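Long-range contacts in putative gamma-glutamylcyclotransferase YkqA (Bacillus subtilis, PDB 2QIK), which probably acts as a gamma-glutamylcyclotransferase, an enzyme that cyclises and releases the gamma-glutamyl group of small gamma-glutamyl compounds: residues N2-V7 with G90-L95; A22-I27 with Y61-L66; V159-T164 with G183-G188; Y163-T168 with A177-D182. All blocks are in the same frame, centred on the assembly; numbering follows the deposited sequence. Where two conformers were deposited one is given.

Interactions 1 and 2 belong to one five-stranded antiparallel sheet, their centres about 10 Å apart. Strands 3-7 and 55-63 are neighbours in it, so Ser3 N meets Ala63 O at 2.8 Å. Phe6 of interaction 1 lies about 4 Å, side chain to side chain, from Tyr8 of the substrate site inferred by similarity; Tyr61 of interaction 2 is about 7 Å from Leu11 of that site. Interactions 3 and 4 lie away from this site. They share Tyr163 and Thr164, have centres about 9 Å apart, and meet again where Thr186 OG1 approaches Thr165 OG1 at 2.7 Å. In interaction 4 the Ala177 side chain is about 4 Å from a bound citrate, probably from the crystallisation liquor.

Interaction 1: N2-V7 with G90-L95; sequences NSLLFV and GIKIAL
Strand 3-7 holds Leu95 through both polar atoms of its backbone. Leu95 N donates to Leu4 O at 2.9 Å, and Leu95 O accepts from Phe6 N at 2.8 Å, the donor lying nearly along the C=O axis. Leu5, between the two, makes the single backbone bridge with Leu95. The strands cross at 75°, and the close packing gathers round this bridge. Ala94 suits it, because a methyl is small enough to sit where the backbones meet: its CB is 3.9 Å from Leu4 CB and 4.0 Å from Phe6 CB. Leu5 CG stands anti to its backbone N (chi1 173°), and from it CD1 meets Leu95 CB at 4.0 Å. Leu95 CD1 in turn rests 3.7 Å from Ser3 CB. Toward Lys92 the contact thins: Leu4 CD1 touches only the aliphatic part of that side chain, 4.1 Å from Lys92 CD, and the exposed Ile93 points away. Strands 3-7 and 90-98 are the outermost strands of the five-stranded sheet, so their bridge brings its two edges together and curls it toward a barrel, with Phe6 beside Tyr8 of the predicted substrate site. Main-chain bonds and aliphatic carbons make this closure; it relies on no ion pair.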
loop_
_atom_site.group_PDB
_atom_site.type_symbol
_atom_site.label_atom_id
_atom_site.label_comp_id
_atom_site.label_asym_id
_atom_site.label_seq_id
_atom_site.Cartn_x
_atom_site.Cartn_y
_atom_site.Cartn_z
ATOM N N ASN A 2 19.857 5.235 -17.604
ATOM C CA ASN A 2 18.515 4.825 -17.074
ATOM C C ASN A 2 17.941 6.007 -16.366
ATOM O O ASN A 2 18.651 6.869 -15.863
ATOM C CB ASN A 2 18.633 3.649 -16.073
ATOM C CG ASN A 2 19.005 2.374 -16.689
ATOM O OD1 ASN A 2 19.233 1.352 -16.004
ATOM N ND2 ASN A 2 19.024 2.376 -18.012
ATOM N N SER A 3 16.639 6.027 -16.298
ATOM C CA SER A 3 15.942 7.129 -15.651
ATOM C C SER A 3 14.916 6.540 -14.677
ATOM O O SER A 3 14.152 5.642 -15.062
ATOM C CB SER A 3 15.146 7.930 -16.683
ATOM O OG SER A 3 15.992 8.483 -17.689
ATOM N N LEU A 4 14.797 7.128 -13.495
ATOM C CA LEU A 4 13.676 6.829 -12.639
ATOM C C LEU A 4 12.409 7.374 -13.254
ATOM O O LEU A 4 12.376 8.487 -13.768
ATOM C CB LEU A 4 13.869 7.332 -11.230
ATOM C CG LEU A 4 15.032 6.737 -10.496
ATOM C CD1 LEU A 4 15.136 7.419 -9.098
ATOM C CD2 LEU A 4 14.884 5.242 -10.299
ATOM N N LEU A 5 11.352 6.579 -13.171
ATOM C CA LEU A 5 10.051 6.863 -13.762
ATOM C C LEU A 5 8.939 6.578 -12.744
ATOM O O LEU A 5 8.896 5.468 -12.200
ATOM C CB LEU A 5 9.845 5.980 -14.988
ATOM C CG LEU A 5 8.439 6.059 -15.611
ATOM C CD1 LEU A 5 8.182 7.359 -16.254
ATOM C CD2 LEU A 5 8.271 4.934 -16.616
ATOM N N PHE A 6 8.143 7.591 -12.467
ATOM C CA PHE A 6 6.984 7.450 -11.573
ATOM C C PHE A 6 5.744 7.265 -12.415
ATOM O O PHE A 6 5.438 8.075 -13.285
ATOM C CB PHE A 6 6.858 8.728 -10.706
ATOM C CG PHE A 6 5.646 8.770 -9.816
ATOM C CD1 PHE A 6 4.512 9.419 -10.204
ATOM C CD2 PHE A 6 5.647 8.163 -8.586
ATOM C CE1 PHE A 6 3.393 9.518 -9.360
ATOM C CE2 PHE A 6 4.547 8.244 -7.768
ATOM C CZ PHE A 6 3.472 8.932 -8.141
ATOM N N VAL A 7 5.031 6.154 -12.156
ATOM C CA VAL A 7 3.819 5.844 -12.878
ATOM C C VAL A 7 2.641 5.774 -11.909
ATOM O O VAL A 7 2.743 5.288 -10.805
ATOM C CB VAL A 7 3.839 4.517 -13.715
ATOM C CG1 VAL A 7 4.836 4.713 -14.904
ATOM C CG2 VAL A 7 4.185 3.298 -12.808
ATOM N N GLY A 90 13.300 7.457 1.309
ATOM C CA GLY A 90 13.758 8.729 0.889
ATOM C C GLY A 90 13.073 9.320 -0.306
ATOM O O GLY A 90 12.243 8.746 -0.936
ATOM N N ILE A 91 13.538 10.526 -0.628
ATOM C CA ILE A 91 12.995 11.320 -1.721
ATOM C C ILE A 91 13.820 11.107 -2.925
ATOM O O ILE A 91 15.041 11.214 -2.849
ATOM C CB ILE A 91 12.786 12.786 -1.219
ATOM C CG1 ILE A 91 11.718 12.629 -0.064
ATOM C CG2 ILE A 91 12.250 13.616 -2.307
ATOM C CD1 ILE A 91 11.266 13.845 0.652
ATOM N N LYS A 92 13.169 10.892 -4.083
ATOM C CA LYS A 92 13.796 10.531 -5.360
ATOM C C LYS A 92 13.325 11.504 -6.425
ATOM O O LYS A 92 12.179 11.901 -6.409
ATOM C CB LYS A 92 13.352 9.097 -5.772
ATOM C CG LYS A 92 13.787 8.046 -4.803
ATOM C CD LYS A 92 13.636 6.673 -5.383
ATOM C CE LYS A 92 14.113 5.559 -4.374
ATOM N NZ LYS A 92 15.588 5.476 -4.177
ATOM N N ILE A 93 14.095 11.762 -7.452
ATOM C CA ILE A 93 13.631 12.551 -8.591
ATOM C C ILE A 93 13.288 11.551 -9.713
ATOM O O ILE A 93 14.064 10.700 -10.073
ATOM C CB ILE A 93 14.688 13.575 -9.044
ATOM C CG1 ILE A 93 14.963 14.592 -7.943
ATOM C CG2 ILE A 93 14.293 14.232 -10.286
ATOM C CD1 ILE A 93 16.057 15.551 -8.188
ATOM N N ALA A 94 12.104 11.708 -10.293
ATOM C CA ALA A 94 11.624 10.802 -11.341
ATOM C C ALA A 94 10.863 11.527 -12.407
ATOM O O ALA A 94 10.226 12.525 -12.162
ATOM C CB ALA A 94 10.764 9.702 -10.698
ATOM N N LEU A 95 10.861 10.940 -13.614
ATOM C CA LEU A 95 10.036 11.398 -14.694
ATOM C C LEU A 95 8.583 11.062 -14.414
ATOM O O LEU A 95 8.246 10.073 -13.776
ATOM C CB LEU A 95 10.414 10.622 -15.945
ATOM C CG LEU A 95 11.731 11.017 -16.554
ATOM C CD1 LEU A 95 12.169 9.995 -17.629
ATOM C CD2 LEU A 95 11.628 12.439 -17.195
#

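Interaction 2: A22-I27 with Y61-L66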
loop_
_atom_site.group_PDB
_atom_site.type_symbol
_atom_site.label_atom_id
_atom_site.label_comp_id
_atom_site.label_asym_id
_atom_site.label_seq_id
_atom_site.Cartn_x
_atom_site.Cartn_y
_atom_site.Cartn_z
ATOM N N ALA A 22 8.136 -3.359 -19.891
ATOM C CA ALA A 22 8.975 -4.543 -20.128
ATOM C C ALA A 22 9.553 -4.997 -18.813
ATOM O O ALA A 22 8.852 -5.108 -17.823
ATOM C CB ALA A 22 9.970 -4.305 -21.216
ATOM N N GLN A 23 10.849 -5.266 -18.767
ATOM C CA GLN A 23 11.486 -5.783 -17.553
ATOM C C GLN A 23 12.122 -4.722 -16.712
ATOM O O GLN A 23 12.977 -5.023 -15.857
ATOM C CB GLN A 23 12.433 -6.961 -17.805
ATOM C CG GLN A 23 11.767 -8.157 -18.564
ATOM C CD GLN A 23 10.479 -8.578 -17.744
ATOM O OE1 GLN A 23 9.321 -8.337 -18.065
ATOM N NE2 GLN A 23 10.760 -9.157 -16.597
ATOM N N SER A 24 11.694 -3.448 -16.857
ATOM C CA SER A 24 12.150 -2.386 -15.939
ATOM C C SER A 24 11.999 -2.787 -14.493
ATOM O O SER A 24 10.945 -3.263 -14.066
ATOM C CB SER A 24 11.299 -1.127 -16.151
ATOM O OG SER A 24 11.398 -0.598 -17.448
ATOM N N ALA A 25 13.030 -2.586 -13.705
ATOM C CA ALA A 25 13.030 -2.932 -12.300
ATOM C C ALA A 25 12.060 -1.997 -11.547
ATOM O O ALA A 25 12.095 -0.792 -11.770
ATOM C CB ALA A 25 14.383 -2.811 -11.704
ATOM N N CYS A 26 11.261 -2.567 -10.654
ATOM C CA CYS A 26 10.436 -1.761 -9.753
ATOM C C CYS A 26 11.314 -1.397 -8.550
ATOM O O CYS A 26 11.778 -2.294 -7.813
ATOM C CB CYS A 26 9.189 -2.509 -9.312
ATOM S SG CYS A 26 8.170 -1.518 -8.231
ATOM N N ILE A 27 11.602 -0.109 -8.414
ATOM C CA ILE A 27 12.397 0.379 -7.319
ATOM C C ILE A 27 11.526 0.627 -6.041
ATOM O O ILE A 27 11.971 0.381 -4.931
ATOM C CB ILE A 27 13.146 1.641 -7.766
ATOM C CG1 ILE A 27 13.920 1.442 -9.082
ATOM C CG2 ILE A 27 14.098 2.104 -6.629
ATOM C CD1 ILE A 27 14.897 0.245 -8.982
ATOM N N TYR A 61 9.893 2.999 -11.201
ATOM C CA TYR A 61 10.643 2.032 -11.986
ATOM C C TYR A 61 11.920 2.651 -12.516
ATOM O O TYR A 61 12.046 3.863 -12.660
ATOM C CB TYR A 61 9.778 1.567 -13.186
ATOM C CG TYR A 61 8.652 0.687 -12.780
ATOM C CD1 TYR A 61 7.464 1.238 -12.334
ATOM C CD2 TYR A 61 8.730 -0.688 -12.795
ATOM C CE1 TYR A 61 6.437 0.495 -11.881
ATOM C CE2 TYR A 61 7.706 -1.468 -12.343
ATOM C CZ TYR A 61 6.518 -0.840 -11.863
ATOM O OH TYR A 61 5.501 -1.658 -11.371
ATOM N N GLU A 62 12.885 1.770 -12.820
ATOM C CA GLU A 62 14.083 2.200 -13.504
ATOM C C GLU A 62 13.940 1.855 -15.000
ATOM O O GLU A 62 13.919 0.699 -15.369
ATOM C CB GLU A 62 15.252 1.446 -12.939
ATOM C CG GLU A 62 16.482 1.725 -13.660
ATOM C CD GLU A 62 17.323 2.699 -13.098
ATOM O OE1 GLU A 62 16.770 3.861 -12.915
ATOM O OE2 GLU A 62 18.557 2.253 -12.947
ATOM N N ALA A 63 13.771 2.887 -15.820
ATOM C CA ALA A 63 13.479 2.783 -17.224
ATOM C C ALA A 63 14.676 3.080 -18.080
ATOM O O ALA A 63 15.293 4.145 -17.947
ATOM C CB ALA A 63 12.362 3.701 -17.593
ATOM N N ASP A 64 14.999 2.180 -19.015
ATOM C CA ASP A 64 16.066 2.485 -19.943
ATOM C C ASP A 64 15.630 3.458 -21.053
ATOM O O ASP A 64 14.456 3.796 -21.160
ATOM C CB ASP A 64 16.758 1.202 -20.413
ATOM C CG ASP A 64 15.905 0.341 -21.260
ATOM O OD1 ASP A 64 16.376 -0.778 -21.571
ATOM O OD2 ASP A 64 14.813 0.687 -21.742
ATOM N N GLU A 65 16.574 3.904 -21.922
ATOM C CA GLU A 65 16.235 4.847 -22.984
ATOM C C GLU A 65 15.204 4.292 -23.927
ATOM O O GLU A 65 14.322 5.013 -24.378
ATOM C CB GLU A 65 17.462 5.272 -23.755
ATOM C CG GLU A 65 18.369 6.154 -22.942
ATOM C CD GLU A 65 19.554 6.714 -23.749
ATOM O OE1 GLU A 65 20.602 6.797 -23.184
ATOM O OE2 GLU A 65 19.420 7.146 -24.863
ATOM N N LEU A 66 15.306 3.014 -24.287
ATOM C CA LEU A 66 14.346 2.365 -25.165
ATOM C C LEU A 66 12.951 2.495 -24.585
ATOM O O LEU A 66 12.018 2.815 -25.278
ATOM C CB LEU A 66 14.787 0.901 -25.416
ATOM C CG LEU A 66 13.804 0.057 -26.237
ATOM C CD1 LEU A 66 14.509 -1.079 -26.990
ATOM C CD2 LEU A 66 12.729 -0.551 -25.402
HETATM O O HOH W 1 13.713 -0.460 -18.940
HETATM O O HOH W 2 15.518 -1.614 -14.970
#
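A sulfur-aromatic contact marks the meeting of Cys26 with Tyr61: SG lies over one face of the ring, 4.4 Å from its centroid and 25° off the ring normal. Standing anti to the backbone N (chi1 -179°) puts SG over that face, while Cys26 CB packs 3.5 Å from Tyr61 CE2. At the ring's edge, in its plane, Ser24 O approaches Tyr61 CD2 at 3.6 Å. Tyrosine suits the place because its ring offers an aromatic face to the sulfur while its OH is hydrogen-bonded to Glu59; the ring of His18 also meets it. An alanine here would probably leave the Cys26 sulfur without its aromatic partner and Glu59 without the hydroxyl. Strands 25-34 and 55-63 are antiparallel neighbours in the five-stranded sheet, with Cys26 and Tyr61 a non-hydrogen-bonded pair. Next to it, Glu62 N donates to Ala25 O at 2.9 Å. Beyond this bond the backbones part and water fills in: one molecule accepts from Ala25 N and donates to Glu62 O at 2.8 Å. A second donates to Ser24 OG, which is also bonded to Leu21 O, and accepts from Asp64 N at 2.9 Å. Asp64 is the N-cap of helix 65-74, its OD2 capping Cys67 N.

Interaction 3: V159-T164 with G183-G188; sequences VLKGYT and GGTTEG
Leu160 and Thr186 form an antiparallel hydrogen-bonded pair: Leu160 N donates to Thr186 O at 2.9 Å, almost straight at 176°, and Thr186 N returns a bond to Leu160 O at 3.1 Å. Val159 with Glu187 and Lys161 with Thr185 flank it as non-hydrogen-bonded pairs. Thr186 has its OG1 anti to the backbone N (chi1 -159°), which puts CG2 in the crowded position between N and the carbonyl carbon. There CG2 packs 4.1 Å from Leu160 CB and 4.2 Å from Tyr163 CB, while OG1 bonds to Thr165. Beyond these pairs three glycines carry the contact. Gly162 N gives a bent bond to Gly184 O at 2.8 Å, and Gly183 N approaches Gly162 O from above the carbonyl plane. Gly162 and Gly183 have backbone angles at which a CB would be jammed against the preceding carbonyl; at Gly184 a CB would clash with Thr164 OG1, which lies 3.4 Å from Gly184 CA and is itself bonded to Asp182. A water accepts from Thr185 N and donates weakly to that same OG1. Strand 185-193 is the middle strand of a three-stranded antiparallel sheet, between 154-161 and 128-132. Helix 261-273 sets Phe263 against Thr186 and Glu187, and strand 212-221 places Val217 against Leu160 and Tyr163, whose OH reaches Glu29.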
loop_
_atom_site.group_PDB
_atom_site.type_symbol
_atom_site.label_atom_id
_atom_site.label_comp_id
_atom_site.label_asym_id
_atom_site.label_seq_id
_atom_site.Cartn_x
_atom_site.Cartn_y
_atom_site.Cartn_z
ATOM N N VAL A 159 2.999 -14.487 2.710
ATOM C CA VAL A 159 4.325 -13.952 2.802
ATOM C C VAL A 159 4.399 -12.740 1.862
ATOM O O VAL A 159 3.939 -12.810 0.701
ATOM C CB VAL A 159 5.349 -14.996 2.448
ATOM C CG1 VAL A 159 6.721 -14.416 2.367
ATOM C CG2 VAL A 159 5.386 -16.154 3.449
ATOM N N LEU A 160 5.051 -11.664 2.354
ATOM C CA LEU A 160 5.250 -10.440 1.572
ATOM C C LEU A 160 6.729 -10.100 1.560
ATOM O O LEU A 160 7.291 -9.667 2.569
ATOM C CB LEU A 160 4.420 -9.279 2.143
ATOM C CG LEU A 160 4.609 -7.948 1.406
ATOM C CD1 LEU A 160 4.290 -7.958 -0.092
ATOM C CD2 LEU A 160 3.729 -6.904 2.038
ATOM N N LYS A 161 7.344 -10.213 0.394
ATOM C CA LYS A 161 8.755 -9.898 0.197
ATOM C C LYS A 161 8.916 -8.391 0.041
ATOM O O LYS A 161 8.112 -7.773 -0.659
ATOM C CB LYS A 161 9.180 -10.523 -1.143
ATOM C CG LYS A 161 8.963 -12.063 -1.150
ATOM C CD LYS A 161 10.072 -12.827 -1.820
ATOM C CE LYS A 161 10.120 -14.335 -1.439
ATOM N NZ LYS A 161 9.879 -14.615 0.035
ATOM N N GLY A 162 9.911 -7.808 0.654
ATOM C CA GLY A 162 10.302 -6.448 0.468
ATOM C C GLY A 162 9.915 -5.449 1.530
ATOM O O GLY A 162 10.241 -4.271 1.443
ATOM N N TYR A 163 9.155 -5.917 2.508
ATOM C CA TYR A 163 8.574 -5.082 3.572
ATOM C C TYR A 163 8.898 -5.655 4.925
ATOM O O TYR A 163 9.002 -6.885 5.055
ATOM C CB TYR A 163 7.054 -5.040 3.427
ATOM C CG TYR A 163 6.537 -4.378 2.167
ATOM C CD1 TYR A 163 6.559 -5.025 0.941
ATOM C CD2 TYR A 163 5.942 -3.160 2.214
ATOM C CE1 TYR A 163 6.073 -4.461 -0.188
ATOM C CE2 TYR A 163 5.393 -2.569 1.103
ATOM C CZ TYR A 163 5.481 -3.170 -0.096
ATOM O OH TYR A 163 4.960 -2.599 -1.245
ATOM N N THR A 164 9.005 -4.805 5.912
ATOM C CA THR A 164 9.081 -5.139 7.326
ATOM C C THR A 164 7.955 -4.566 8.087
ATOM O O THR A 164 7.576 -3.434 7.897
ATOM C CB THR A 164 10.384 -4.579 7.931
ATOM O OG1 THR A 164 11.515 -5.005 7.143
ATOM C CG2 THR A 164 10.592 -5.062 9.358
ATOM N N GLY A 183 13.019 -3.524 2.170
ATOM C CA GLY A 183 13.763 -4.683 1.659
ATOM C C GLY A 183 13.729 -5.860 2.598
ATOM O O GLY A 183 14.435 -6.834 2.344
ATOM N N GLY A 184 13.025 -5.786 3.714
ATOM C CA GLY A 184 12.894 -6.896 4.647
ATOM C C GLY A 184 11.891 -7.916 4.067
ATOM O O GLY A 184 11.547 -7.942 2.876
ATOM N N THR A 185 11.437 -8.806 4.921
ATOM C CA THR A 185 10.364 -9.775 4.581
ATOM C C THR A 185 9.438 -9.853 5.751
ATOM O O THR A 185 9.867 -9.718 6.894
ATOM C CB THR A 185 10.966 -11.179 4.240
ATOM O OG1 THR A 185 9.956 -11.949 3.615
ATOM C CG2 THR A 185 11.221 -12.034 5.476
ATOM N N THR A 186 8.163 -10.000 5.489
ATOM C CA THR A 186 7.192 -10.119 6.526
ATOM C C THR A 186 6.074 -11.095 6.214
ATOM O O THR A 186 6.065 -11.674 5.117
ATOM C CB THR A 186 6.711 -8.713 6.879
ATOM O OG1 THR A 186 6.133 -8.755 8.205
ATOM C CG2 THR A 186 5.696 -8.136 5.892
ATOM N N GLU A 187 5.169 -11.308 7.182
ATOM C CA GLU A 187 4.049 -12.201 7.042
ATOM C C GLU A 187 2.799 -11.509 7.531
ATOM O O GLU A 187 2.846 -10.619 8.384
ATOM C CB GLU A 187 4.248 -13.539 7.848
ATOM C CG GLU A 187 5.484 -14.330 7.497
ATOM C CD GLU A 187 5.480 -15.722 8.114
ATOM O OE1 GLU A 187 4.474 -16.145 8.722
ATOM O OE2 GLU A 187 6.552 -16.368 7.987
ATOM N N GLY A 188 1.682 -11.998 7.006
ATOM C CA GLY A 188 0.368 -11.593 7.501
ATOM C C GLY A 188 -0.654 -12.617 7.113
ATOM O O GLY A 188 -0.310 -13.700 6.636
HETATM O O HOH W 3 12.758 -8.171 7.613
#

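Interaction 4: Y163-T168 with A177-D182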
loop_
_atom_site.group_PDB
_atom_site.type_symbol
_atom_site.label_atom_id
_atom_site.label_comp_id
_atom_site.label_asym_id
_atom_site.label_seq_id
_atom_site.Cartn_x
_atom_site.Cartn_y
_atom_site.Cartn_z
ATOM N N TYR A 163 9.155 -5.917 2.508
ATOM C CA TYR A 163 8.574 -5.082 3.572
ATOM C C TYR A 163 8.898 -5.655 4.925
ATOM O O TYR A 163 9.002 -6.885 5.055
ATOM C CB TYR A 163 7.054 -5.040 3.427
ATOM C CG TYR A 163 6.537 -4.378 2.167
ATOM C CD1 TYR A 163 6.559 -5.025 0.941
ATOM C CD2 TYR A 163 5.942 -3.160 2.214
ATOM C CE1 TYR A 163 6.073 -4.461 -0.188
ATOM C CE2 TYR A 163 5.393 -2.569 1.103
ATOM C CZ TYR A 163 5.481 -3.170 -0.096
ATOM O OH TYR A 163 4.960 -2.599 -1.245
ATOM N N THR A 164 9.005 -4.805 5.912
ATOM C CA THR A 164 9.081 -5.139 7.326
ATOM C C THR A 164 7.955 -4.566 8.087
ATOM O O THR A 164 7.576 -3.434 7.897
ATOM C CB THR A 164 10.384 -4.579 7.931
ATOM O OG1 THR A 164 11.515 -5.005 7.143
ATOM C CG2 THR A 164 10.592 -5.062 9.358
ATOM N N THR A 165 7.398 -5.366 8.993
ATOM C CA THR A 165 6.361 -4.855 9.906
ATOM C C THR A 165 7.034 -4.008 10.991
ATOM O O THR A 165 7.930 -4.459 11.710
ATOM C CB THR A 165 5.544 -5.987 10.520
ATOM O OG1 THR A 165 4.893 -6.720 9.496
ATOM C CG2 THR A 165 4.477 -5.478 11.466
ATOM N N ARG A 166 6.616 -2.748 11.060
ATOM C CA ARG A 166 7.224 -1.781 11.962
ATOM C C ARG A 166 6.173 -0.910 12.597
ATOM O O ARG A 166 5.081 -0.787 12.081
ATOM C CB ARG A 166 8.190 -0.917 11.172
ATOM C CG ARG A 166 9.371 -1.629 10.653
ATOM C CD ARG A 166 10.462 -0.686 10.229
ATOM N NE ARG A 166 11.583 -1.376 9.593
ATOM C CZ ARG A 166 12.564 -1.969 10.295
ATOM N NH1 ARG A 166 12.603 -1.886 11.612
ATOM N NH2 ARG A 166 13.507 -2.601 9.665
ATOM N N PHE A 167 6.481 -0.304 13.731
ATOM C CA PHE A 167 5.503 0.358 14.579
ATOM C C PHE A 167 5.709 1.872 14.466
ATOM O O PHE A 167 6.323 2.485 15.332
ATOM C CB PHE A 167 5.609 -0.200 15.994
ATOM C CG PHE A 167 5.182 -1.612 15.999
ATOM C CD1 PHE A 167 5.995 -2.638 15.558
ATOM C CD2 PHE A 167 3.876 -1.892 16.298
ATOM C CE1 PHE A 167 5.473 -3.921 15.409
ATOM C CE2 PHE A 167 3.378 -3.154 16.215
ATOM C CZ PHE A 167 4.145 -4.153 15.727
ATOM N N THR A 168 5.225 2.430 13.346
ATOM C CA THR A 168 5.566 3.772 12.937
ATOM C C THR A 168 4.440 4.792 13.133
ATOM O O THR A 168 4.683 5.982 12.901
ATOM C CB THR A 168 5.931 3.778 11.468
ATOM O OG1 THR A 168 4.760 3.480 10.731
ATOM C CG2 THR A 168 7.004 2.788 11.082
ATOM N N ALA A 177 0.964 -0.499 14.153
ATOM C CA ALA A 177 1.703 -1.187 13.133
ATOM C C ALA A 177 1.610 -0.553 11.748
ATOM O O ALA A 177 0.687 0.161 11.431
ATOM C CB ALA A 177 1.311 -2.616 13.061
ATOM N N ASP A 178 2.546 -0.944 10.939
ATOM C CA ASP A 178 2.787 -0.446 9.590
ATOM C C ASP A 178 3.622 -1.486 8.873
ATOM O O ASP A 178 4.170 -2.377 9.519
ATOM C CB ASP A 178 3.554 0.879 9.613
ATOM C CG ASP A 178 3.661 1.590 8.294
ATOM O OD1 ASP A 178 2.783 1.401 7.388
ATOM O OD2 ASP A 178 4.552 2.478 8.193
HETATM N N MSE A 179 3.720 -1.379 7.576
HETATM C CA MSE A 179 4.770 -2.076 6.838
HETATM C C MSE A 179 5.604 -1.088 6.059
HETATM O O MSE A 179 5.077 -0.248 5.352
HETATM C CB MSE A 179 4.227 -3.107 5.862
HETATM C CG MSE A 179 3.409 -4.216 6.569
HETATM SE SE MSE A 179 3.032 -5.629 5.373
HETATM C CE MSE A 179 1.955 -4.661 4.155
ATOM N N LEU A 180 6.902 -1.139 6.272
ATOM C CA LEU A 180 7.846 -0.245 5.600
ATOM C C LEU A 180 8.486 -0.972 4.461
ATOM O O LEU A 180 8.957 -2.102 4.635
ATOM C CB LEU A 180 8.915 0.201 6.547
ATOM C CG LEU A 180 9.790 1.396 6.153
ATOM C CD1 LEU A 180 8.953 2.643 6.084
ATOM C CD2 LEU A 180 10.940 1.589 7.140
ATOM N N GLU A 181 8.514 -0.367 3.260
ATOM C CA GLU A 181 9.105 -1.014 2.072
ATOM C C GLU A 181 10.612 -0.768 2.110
ATOM O O GLU A 181 11.147 0.094 1.431
ATOM C CB GLU A 181 8.489 -0.433 0.816
ATOM C CG GLU A 181 8.815 -1.229 -0.420
ATOM C CD GLU A 181 8.385 -0.586 -1.697
ATOM O OE1 GLU A 181 7.800 0.505 -1.685
ATOM O OE2 GLU A 181 8.572 -1.223 -2.756
ATOM N N ASP A 182 11.301 -1.564 2.932
ATOM C CA ASP A 182 12.704 -1.377 3.250
ATOM C C ASP A 182 13.585 -2.544 2.879
ATOM O O ASP A 182 14.769 -2.586 3.260
ATOM C CB ASP A 182 12.879 -1.013 4.730
ATOM C CG ASP A 182 12.475 -2.106 5.691
ATOM O OD1 ASP A 182 12.563 -1.818 6.952
ATOM O OD2 ASP A 182 12.131 -3.249 5.230
#
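Asp182 OD1 is gripped by two nitrogens of Arg166, NE at 2.9 Å and NH2 at 3.0 Å. This is a side-on salt bridge in which OD1 lies in the guanidinium plane, while the two donors come from opposite faces of the carboxylate, the planes being 76° apart. The other oxygen, OD2, accepts from Thr164 OG1 at 2.7 Å on its syn lone pair. Asp182 CG lies between its backbone N and carbonyl carbon (chi1 65°), and from there the carboxylate meets Thr164 and Arg166. An alanine here would probably leave Arg166 NE and NH2 without OD1 and the Thr164 hydroxyl without OD2. The contact lies in the beta hairpin of strands 164-171 and 174-180. Thr164 and Leu180 exchange two backbone bonds, and Arg166 N donates to Asp178 O at 2.9 Å from above the carbonyl plane. At the other end Thr168 OG1 donates to Asp178 OD2 at 2.7 Å; this buried carboxylate is also met by Lys237 and by Val234 N, which probably stabilise its charge. Glu181, centre of an inverse gamma turn, lays its CG over one face of the Tyr163 ring, 4.1 Å from the centroid, and sends OE2 on to Glu29 N. Phe167 CE2 packs 3.8 Å from Ala177 CB, a methyl near a bound citrate that probably came from the crystallisation liquor.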